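Local coordinates for Exo-arabinanase (Penicillium chrysogenum, PDB 3A72), which probably cleaves alpha-1,5-linked arabinan from a chain end, as an exo-acting glycosyl hydrolase, and here holds arabinobiose, at residues Ala49-Ile54 / Ile67-Asp72; Leu101-Ser106 / Thr114-Tyr119; Ile283-Thr288 / Tyr314-Arg319. All blocks are in the same frame, centred on the assembly; numbering follows the deposited sequence.

Contact 1 (Ala49-Ile54 / Ile67-Asp72); sequences AVYFPI and ISRVHD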
loop_
_atom_site.group_PDB
_atom_site.type_symbol
_atom_site.label_atom_id
_atom_site.label_comp_id
_atom_site.label_asym_id
_atom_site.label_seq_id
_atom_site.Cartn_x
_atom_site.Cartn_y
_atom_site.Cartn_z
ATOM N N ALA A 49 19.797 -11.389 7.423
ATOM C CA ALA A 49 18.763 -10.358 7.590
ATOM C C ALA A 49 17.593 -10.576 6.604
ATOM O O ALA A 49 17.782 -11.007 5.462
ATOM C CB ALA A 49 19.352 -8.975 7.366
ATOM N N VAL A 50 16.392 -10.253 7.073
ATOM C CA VAL A 50 15.204 -10.400 6.231
ATOM C C VAL A 50 15.320 -9.525 4.966
ATOM O O VAL A 50 16.031 -8.515 4.897
ATOM C CB VAL A 50 13.921 -10.087 7.012
ATOM C CG1 VAL A 50 13.642 -11.148 8.066
ATOM C CG2 VAL A 50 13.947 -8.661 7.610
ATOM N N TYR A 51 14.569 -9.967 3.943
ATOM C CA TYR A 51 14.565 -9.362 2.628
ATOM C C TYR A 51 13.143 -9.306 2.106
ATOM O O TYR A 51 12.243 -9.983 2.637
ATOM C CB TYR A 51 15.498 -10.198 1.645
ATOM C CG TYR A 51 15.042 -11.651 1.614
ATOM C CD1 TYR A 51 13.990 -12.100 0.824
ATOM C CD2 TYR A 51 15.644 -12.600 2.404
ATOM C CE1 TYR A 51 13.548 -13.392 0.810
ATOM C CE2 TYR A 51 15.214 -13.914 2.406
ATOM C CZ TYR A 51 14.160 -14.310 1.604
ATOM O OH TYR A 51 13.754 -15.616 1.628
ATOM N N PHE A 52 12.920 -8.580 1.020
ATOM C CA PHE A 52 11.640 -8.610 0.314
ATOM C C PHE A 52 11.732 -9.499 -0.933
ATOM O O PHE A 52 12.487 -9.185 -1.842
ATOM C CB PHE A 52 11.174 -7.232 -0.078
ATOM C CG PHE A 52 10.862 -6.299 1.070
ATOM C CD1 PHE A 52 10.049 -6.699 2.136
ATOM C CD2 PHE A 52 11.365 -5.005 1.073
ATOM C CE1 PHE A 52 9.773 -5.808 3.176
ATOM C CE2 PHE A 52 11.063 -4.122 2.083
ATOM C CZ PHE A 52 10.269 -4.534 3.139
ATOM N N PRO A 53 10.989 -10.599 -0.975
ATOM C CA PRO A 53 11.002 -11.470 -2.155
ATOM C C PRO A 53 10.196 -10.826 -3.270
ATOM O O PRO A 53 9.234 -10.149 -3.009
ATOM C CB PRO A 53 10.331 -12.746 -1.677
ATOM C CG PRO A 53 9.442 -12.304 -0.572
ATOM C CD PRO A 53 10.108 -11.118 0.087
ATOM N N ILE A 54 10.608 -11.121 -4.514
ATOM C CA ILE A 54 9.890 -10.617 -5.694
ATOM C C ILE A 54 9.447 -11.816 -6.488
ATOM O O ILE A 54 10.300 -12.552 -7.025
ATOM C CB ILE A 54 10.764 -9.680 -6.516
ATOM C CG1 ILE A 54 11.345 -8.525 -5.732
ATOM C CG2 ILE A 54 9.995 -9.177 -7.738
ATOM C CD1 ILE A 54 10.346 -7.557 -5.176
ATOM N N ILE A 67 11.687 -14.413 -8.680
ATOM C CA ILE A 67 12.669 -13.931 -9.625
ATOM C C ILE A 67 13.850 -13.203 -8.991
ATOM O O ILE A 67 14.918 -13.172 -9.581
ATOM C CB ILE A 67 12.047 -13.070 -10.733
ATOM C CG1 ILE A 67 11.376 -11.786 -10.261
ATOM C CG2 ILE A 67 11.052 -13.898 -11.541
ATOM C CD1 ILE A 67 11.118 -10.773 -11.384
ATOM N N SER A 68 13.680 -12.625 -7.812
ATOM C CA SER A 68 14.770 -11.875 -7.140
ATOM C C SER A 68 14.335 -11.656 -5.692
ATOM O O SER A 68 13.201 -11.952 -5.290
ATOM C CB SER A 68 15.067 -10.578 -7.826
ATOM O OG SER A 68 13.942 -9.694 -7.711
ATOM N N ARG A 69 15.288 -11.122 -4.937
ATOM C CA ARG A 69 15.076 -10.660 -3.570
ATOM C C ARG A 69 15.739 -9.313 -3.373
ATOM O O ARG A 69 16.850 -9.104 -3.904
ATOM C CB ARG A 69 15.653 -11.687 -2.561
ATOM C CG ARG A 69 14.968 -13.020 -2.621
ATOM C CD ARG A 69 15.749 -14.053 -1.809
ATOM N NE ARG A 69 15.058 -15.305 -1.909
ATOM C CZ ARG A 69 15.378 -16.436 -1.331
ATOM N NH1 ARG A 69 16.424 -16.437 -0.526
ATOM N NH2 ARG A 69 14.649 -17.509 -1.522
ATOM N N VAL A 70 15.074 -8.419 -2.658
ATOM C CA VAL A 70 15.663 -7.112 -2.340
ATOM C C VAL A 70 16.221 -7.221 -0.928
ATOM O O VAL A 70 15.473 -7.383 0.048
ATOM C CB VAL A 70 14.675 -5.972 -2.490
ATOM C CG1 VAL A 70 15.449 -4.640 -2.441
ATOM C CG2 VAL A 70 13.884 -6.081 -3.822
ATOM N N HIS A 71 17.563 -7.155 -0.830
ATOM C CA HIS A 71 18.254 -7.257 0.439
ATOM C C HIS A 71 18.661 -5.866 0.942
ATOM O O HIS A 71 18.827 -4.910 0.182
ATOM C CB HIS A 71 19.517 -8.093 0.279
ATOM C CG HIS A 71 19.285 -9.481 -0.121
ATOM N ND1 HIS A 71 19.044 -10.511 0.732
ATOM C CD2 HIS A 71 19.273 -10.014 -1.358
ATOM C CE1 HIS A 71 18.877 -11.647 -0.001
ATOM N NE2 HIS A 71 19.022 -11.371 -1.239
ATOM N N ASP A 72 18.838 -5.814 2.285
ATOM C CA ASP A 72 19.220 -4.565 2.939
ATOM C C ASP A 72 20.708 -4.340 2.819
ATOM O O ASP A 72 21.501 -4.552 3.748
ATOM C CB ASP A 72 18.803 -4.584 4.397
ATOM C CG ASP A 72 18.990 -3.209 5.064
ATOM O OD1 ASP A 72 19.530 -2.283 4.410
ATOM O OD2 ASP A 72 18.587 -3.106 6.253
HETATM O O HOH W 1 19.301 -11.795 3.456
HETATM O O HOH W 2 18.450 -8.269 3.649
#

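Contact 2 (Leu101-Ser106 / Thr114-Tyr119); sequences LLAGSS and TDIVLY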
loop_
_atom_site.group_PDB
_atom_site.type_symbol
_atom_site.label_atom_id
_atom_site.label_comp_id
_atom_site.label_asym_id
_atom_site.label_seq_id
_atom_site.Cartn_x
_atom_site.Cartn_y
_atom_site.Cartn_z
ATOM N N LEU A 101 10.684 0.585 -8.922
ATOM C CA LEU A 101 11.094 0.996 -7.600
ATOM C C LEU A 101 10.489 0.083 -6.532
ATOM O O LEU A 101 9.370 -0.413 -6.666
ATOM C CB LEU A 101 10.678 2.429 -7.312
ATOM C CG LEU A 101 11.184 3.454 -8.319
ATOM C CD1 LEU A 101 10.628 4.833 -8.015
ATOM C CD2 LEU A 101 12.719 3.473 -8.320
ATOM N N LEU A 102 11.238 -0.071 -5.459
ATOM C CA LEU A 102 10.722 -0.644 -4.218
ATOM C C LEU A 102 11.066 0.336 -3.106
ATOM O O LEU A 102 12.265 0.673 -2.928
ATOM C CB LEU A 102 11.249 -2.043 -3.900
ATOM C CG LEU A 102 10.707 -2.616 -2.587
ATOM C CD1 LEU A 102 10.452 -4.088 -2.653
ATOM C CD2 LEU A 102 11.624 -2.324 -1.404
ATOM N N ALA A 103 10.068 0.772 -2.353
ATOM C CA ALA A 103 10.286 1.439 -1.084
ATOM C C ALA A 103 9.926 0.466 0.026
ATOM O O ALA A 103 9.025 -0.359 -0.124
ATOM C CB ALA A 103 9.479 2.699 -0.961
ATOM N N GLY A 104 10.571 0.562 1.182
ATOM C CA GLY A 104 10.216 -0.267 2.297
ATOM C C GLY A 104 11.070 0.053 3.489
ATOM O O GLY A 104 12.028 0.853 3.354
ATOM N N SER A 105 10.774 -0.522 4.653
ATOM C CA SER A 105 11.415 -0.093 5.870
ATOM C C SER A 105 12.472 -1.082 6.335
ATOM O O SER A 105 12.204 -2.262 6.614
ATOM C CB SER A 105 10.365 0.142 6.943
ATOM O OG SER A 105 10.973 0.800 8.041
ATOM N N SER A 106 13.696 -0.562 6.464
ATOM C CA SER A 106 14.858 -1.227 7.027
ATOM C C SER A 106 14.832 -1.036 8.521
ATOM O O SER A 106 14.807 0.096 9.016
ATOM C CB SER A 106 16.110 -0.559 6.431
ATOM O OG SER A 106 17.283 -0.946 7.142
ATOM N N THR A 114 13.422 2.724 12.391
ATOM C CA THR A 114 12.742 2.598 11.101
ATOM C C THR A 114 13.442 3.456 10.066
ATOM O O THR A 114 13.931 4.538 10.384
ATOM C CB THR A 114 11.249 2.986 11.248
ATOM O OG1 THR A 114 11.148 4.215 11.999
ATOM C CG2 THR A 114 10.456 1.919 11.939
ATOM N N ASP A 115 13.501 2.999 8.829
ATOM C CA ASP A 115 14.190 3.720 7.778
ATOM C C ASP A 115 13.574 3.314 6.449
ATOM O O ASP A 115 13.833 2.207 5.939
ATOM C CB ASP A 115 15.672 3.420 7.816
ATOM C CG ASP A 115 16.513 4.131 6.839
ATOM O OD1 ASP A 115 16.073 4.982 6.069
ATOM O OD2 ASP A 115 17.775 3.852 6.837
ATOM N N ILE A 116 12.746 4.182 5.895
ATOM C CA ILE A 116 12.127 3.943 4.586
ATOM C C ILE A 116 13.173 4.248 3.544
ATOM O O ILE A 116 13.603 5.420 3.400
ATOM C CB ILE A 116 10.856 4.769 4.390
ATOM C CG1 ILE A 116 9.807 4.413 5.421
ATOM C CG2 ILE A 116 10.346 4.583 2.974
ATOM C CD1 ILE A 116 8.625 5.373 5.446
ATOM N N VAL A 117 13.584 3.209 2.839
ATOM C CA VAL A 117 14.631 3.246 1.811
ATOM C C VAL A 117 14.011 2.952 0.446
ATOM O O VAL A 117 12.950 2.336 0.336
ATOM C CB VAL A 117 15.753 2.283 2.151
ATOM C CG1 VAL A 117 16.497 2.737 3.411
ATOM C CG2 VAL A 117 15.307 0.833 2.237
ATOM N N LEU A 118 14.704 3.407 -0.582
ATOM C CA LEU A 118 14.308 3.298 -1.970
ATOM C C LEU A 118 15.369 2.525 -2.760
ATOM O O LEU A 118 16.530 2.939 -2.780
ATOM C CB LEU A 118 14.076 4.698 -2.603
ATOM C CG LEU A 118 13.464 4.679 -3.987
ATOM C CD1 LEU A 118 12.048 4.217 -3.967
ATOM C CD2 LEU A 118 13.601 6.067 -4.605
ATOM N N TYR A 119 14.947 1.447 -3.409
ATOM C CA TYR A 119 15.724 0.614 -4.311
ATOM C C TYR A 119 15.126 0.723 -5.714
ATOM O O TYR A 119 13.938 0.941 -5.913
ATOM C CB TYR A 119 15.690 -0.874 -3.843
ATOM C CG TYR A 119 16.714 -1.114 -2.752
ATOM C CD1 TYR A 119 17.906 -1.739 -3.031
ATOM C CD2 TYR A 119 16.518 -0.691 -1.441
ATOM C CE1 TYR A 119 18.857 -1.962 -2.063
ATOM C CE2 TYR A 119 17.463 -0.862 -0.457
ATOM C CZ TYR A 119 18.641 -1.506 -0.766
ATOM O OH TYR A 119 19.585 -1.624 0.246
#

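Contact 3 (Ile283-Thr288 / Tyr314-Arg319); sequences IVSSGT and YTRALR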
loop_
_atom_site.group_PDB
_atom_site.type_symbol
_atom_site.label_atom_id
_atom_site.label_comp_id
_atom_site.label_asym_id
_atom_site.label_seq_id
_atom_site.Cartn_x
_atom_site.Cartn_y
_atom_site.Cartn_z
ATOM N N ILE A 283 -12.719 1.256 -6.306
ATOM C CA ILE A 283 -12.863 -0.011 -5.569
ATOM C C ILE A 283 -11.956 0.076 -4.360
ATOM O O ILE A 283 -10.753 0.393 -4.494
ATOM C CB ILE A 283 -12.539 -1.191 -6.461
ATOM C CG1 ILE A 283 -13.323 -1.148 -7.765
ATOM C CG2 ILE A 283 -12.797 -2.509 -5.681
ATOM C CD1 ILE A 283 -12.938 -2.255 -8.728
ATOM N N VAL A 284 -12.512 -0.174 -3.178
ATOM C CA VAL A 284 -11.824 -0.081 -1.915
ATOM C C VAL A 284 -11.923 -1.396 -1.154
ATOM O O VAL A 284 -12.986 -2.064 -1.111
ATOM C CB VAL A 284 -12.405 1.079 -1.067
ATOM C CG1 VAL A 284 -12.031 0.990 0.433
ATOM C CG2 VAL A 284 -11.946 2.401 -1.641
ATOM N N SER A 285 -10.807 -1.773 -0.527
ATOM C CA SER A 285 -10.735 -2.847 0.446
ATOM C C SER A 285 -10.359 -2.251 1.805
ATOM O O SER A 285 -9.663 -1.232 1.889
ATOM C CB SER A 285 -9.661 -3.854 0.017
ATOM O OG SER A 285 -9.509 -4.921 0.922
ATOM N N SER A 286 -10.792 -2.917 2.866
ATOM C CA SER A 286 -10.343 -2.687 4.210
ATOM C C SER A 286 -9.567 -3.932 4.686
ATOM O O SER A 286 -9.540 -4.946 4.020
ATOM C CB SER A 286 -11.480 -2.437 5.196
ATOM O OG SER A 286 -12.098 -3.695 5.479
ATOM N N GLY A 287 -8.949 -3.818 5.870
ATOM C CA GLY A 287 -8.245 -4.972 6.434
ATOM C C GLY A 287 -9.160 -5.907 7.204
ATOM O O GLY A 287 -8.693 -6.978 7.647
ATOM N N THR A 288 -10.406 -5.536 7.449
ATOM C CA THR A 288 -11.277 -6.298 8.349
ATOM C C THR A 288 -12.322 -7.085 7.593
ATOM O O THR A 288 -12.697 -8.164 8.001
ATOM C CB THR A 288 -11.941 -5.328 9.352
ATOM O OG1 THR A 288 -10.899 -4.621 10.021
ATOM C CG2 THR A 288 -12.762 -6.073 10.412
ATOM N N TYR A 314 -4.881 -8.182 6.247
ATOM C CA TYR A 314 -4.319 -6.898 6.606
ATOM C C TYR A 314 -3.734 -6.195 5.372
ATOM O O TYR A 314 -2.958 -6.788 4.605
ATOM C CB TYR A 314 -3.211 -7.110 7.605
ATOM C CG TYR A 314 -2.554 -5.847 8.158
ATOM C CD1 TYR A 314 -3.282 -4.900 8.848
ATOM C CD2 TYR A 314 -1.217 -5.648 7.980
ATOM C CE1 TYR A 314 -2.718 -3.761 9.336
ATOM C CE2 TYR A 314 -0.589 -4.539 8.525
ATOM C CZ TYR A 314 -1.340 -3.601 9.213
ATOM O OH TYR A 314 -0.719 -2.518 9.797
ATOM N N THR A 315 -4.131 -4.913 5.194
ATOM C CA THR A 315 -3.765 -4.108 4.032
ATOM C C THR A 315 -3.810 -4.885 2.705
ATOM O O THR A 315 -2.959 -4.776 1.835
ATOM C CB THR A 315 -2.431 -3.354 4.285
ATOM O OG1 THR A 315 -2.332 -2.286 3.296
ATOM C CG2 THR A 315 -1.179 -4.154 4.250
ATOM N N ARG A 316 -4.890 -5.664 2.564
ATOM C CA ARG A 316 -5.144 -6.411 1.343
ATOM C C ARG A 316 -5.039 -5.484 0.153
ATOM O O ARG A 316 -5.611 -4.394 0.152
ATOM C CB ARG A 316 -6.513 -7.096 1.452
ATOM C CG ARG A 316 -6.816 -8.061 0.332
ATOM C CD ARG A 316 -8.112 -8.814 0.555
ATOM N NE ARG A 316 -9.238 -7.888 0.469
ATOM C CZ ARG A 316 -10.505 -8.265 0.475
ATOM N NH1 ARG A 316 -10.842 -9.551 0.485
ATOM N NH2 ARG A 316 -11.489 -7.355 0.438
ATOM N N ALA A 317 -4.289 -5.919 -0.862
ATOM C CA ALA A 317 -3.887 -5.059 -1.973
ATOM C C ALA A 317 -4.744 -5.316 -3.182
ATOM O O ALA A 317 -5.076 -6.451 -3.536
ATOM C CB ALA A 317 -2.424 -5.282 -2.309
ATOM N N LEU A 318 -5.139 -4.241 -3.872
ATOM C CA LEU A 318 -5.953 -4.288 -5.074
ATOM C C LEU A 318 -5.138 -3.761 -6.254
ATOM O O LEU A 318 -4.329 -2.832 -6.113
ATOM C CB LEU A 318 -7.186 -3.398 -4.937
ATOM C CG LEU A 318 -8.112 -3.677 -3.760
ATOM C CD1 LEU A 318 -9.266 -2.694 -3.752
ATOM C CD2 LEU A 318 -8.608 -5.113 -3.805
ATOM N N ARG A 319 -5.430 -4.261 -7.451
ATOM C CA ARG A 319 -4.847 -3.707 -8.670
ATOM C C ARG A 319 -5.814 -3.943 -9.837
ATOM O O ARG A 319 -6.220 -5.062 -10.098
ATOM C CB ARG A 319 -3.496 -4.270 -8.978
ATOM C CG ARG A 319 -2.863 -3.620 -10.189
ATOM C CD ARG A 319 -1.377 -3.886 -10.330
ATOM N NE ARG A 319 -0.644 -3.261 -9.234
ATOM C CZ ARG A 319 -0.384 -1.943 -9.140
ATOM N NH1 ARG A 319 -0.745 -1.111 -10.076
ATOM N NH2 ARG A 319 0.243 -1.521 -8.078
HETATM O O HOH W 3 -7.366 -3.551 2.214
#

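Contact 1 (Ala49-Ile54 / Ile67-Asp72)
Ile54 faces both Ile67 and Ser68, and more of its surface is buried here than of any other residue in the contact. Ile54 N bonds to Ser68 O at 2.8 Å, while Ile54 O receives a nearly straight bond from Ile67 N (2.9 Å, 173° at the hydrogen) and a weak one from Ser68 N at 3.5 Å. Two residues opposite one make a classic beta bulge in the hairpin of strands 52-57 and 65-70. The Ile54 side chain meets three residues of strand 65-70: CB comes within 3.4 Å of Ser68 OG, CG2 meets Ile67 CG1, and CG1 sits 4.0 Å from Val70 CG2. Trp128 packs on both Ile54 and Val70, and its NE1, with Gly125 O, binds Ser68 OG.

Tyr51 works on the other face, beside Arg69. Its CG stands between the backbone N and the carbonyl carbon (chi1 56°), which brings one ring face against the extended Arg69 chain. Arg69 CD makes a CH-pi contact 3.8 Å from the Tyr51 ring centroid, and the guanidinium, only 4° from the ring plane, has Tyr51 OH over its centre. Where direct pairing stops, waters join Ala49 O to His71 ND1 and Val50 O to Asp72 N. The salt bridge from Arg69 NE to Glu66 OE2 and the Tyr51 ring together probably hold the exposed arginine's guanidinium flat.

Contact 2 (Leu101-Ser106 / Thr114-Tyr119)
Leu102 and Tyr119 form a hydrogen-bonded antiparallel pair, with Tyr119 N to Leu102 O at 2.8 Å and almost straight (178° at the hydrogen). Gly104 and Val117 repeat the pattern two residues on, where Val117 N to Gly104 O is the shorter bond at 2.9 Å. Gly104 O is also approached by Val117 CG2 at 3.5 Å, and the same methyl meets the edge of the Tyr119 ring in its plane. Between these pairs Ala103 CA comes within 3.1 Å of Val117 O in a CA-H...O contact. Leu118 CG is anti to the backbone N (chi1 -171°), and its CD1 reaches back across the strands to Leu101 CB (4.0 Å) and Ala103 CB. At the far end Ser106 N binds Asp115 O at 2.8 Å, while Ser105 OG accepts a weak bond from Asp115 N at 3.4 Å.

The strands are the middle two of a four-stranded antiparallel blade in a six-bladed beta-propeller, the fold expected of a sialidase-like hydrolase. The face of Ala103 and Ile116 packs on Pro152 of strand 149-157 in the next blade. On the opposite face Ser106 OG is held by Asp72 OD2 and Asn75 ND2, and Asn75 ND2 also binds Asp115 OD2. Tyr119 OH bonds to Thr73 OG1, while Thr114 OG1 is fixed between Gly138 O and Val149 N.

Contact 3 (Ile283-Thr288 / Tyr314-Arg319)
Arg316 wraps its side chain round the hydroxyl of Ser285. Its CB already lies 3.7 Å from Ser285 OG; CG and CD run past that oxygen at slightly longer range. The chain is extended as far as CD and then bends (chi3 67°), turning the guanidinium so that its NE side meets the hydroxyl. Arg316 NE reaches Ser285 OG at 3.0 Å and NH2 reaches the same OG at 3.2 Å, so two N-H groups converge on the one oxygen, which lies close to the guanidinium plane. Ser285 OG in turn donates to a water, at 2.9 Å, that bonds to Arg316 O, so three hydrogen bonds hold the hydroxyl. At the tip, NH1 binds Gly290 O and Glu311 O.

Beside this polar cluster Leu318 CD1 fits against the other segment, 4.0 Å from Ile283 CG2 and similarly far from Ser285 CB. The 283-285 and 317-319 segments run antiparallel, their axes 7.7 Å apart at closest, and belong to adjacent sheets, so side chains bridge them. Leu292 of strand 292-295 touches Ser285, Arg316 and Leu318, Tyr269 and Val271 of strand 269-273 pack on Leu318, and Tyr314, ahead of strand 317-320, touches bound arabinofuranose.

Contacts 1, 2 and 3 follow one another along the chain without overlap. Contact 1 pairs the last two strands of the sheet 23-70, contact 2 the middle two of the next sheet, 82-137, and contact 3 bridges sheet 269-306 to the last sheet, in which N-terminal strand 6-10 joins the C-terminal strands and so closes the propeller. Contacts 1 and 2 have centres 12 Å apart and touch where their blades meet: Asp72 OD2 lies 2.7 Å from Ser106 OG, probably a hydrogen bond, and Phe52 packs on Leu102. Contact 3 is centred 23 Å from contact 1 and 21 Å from contact 2. Contacts 1 and 2 each lie within a blade; contact 3 joins two others, its Tyr314 touching the sugar.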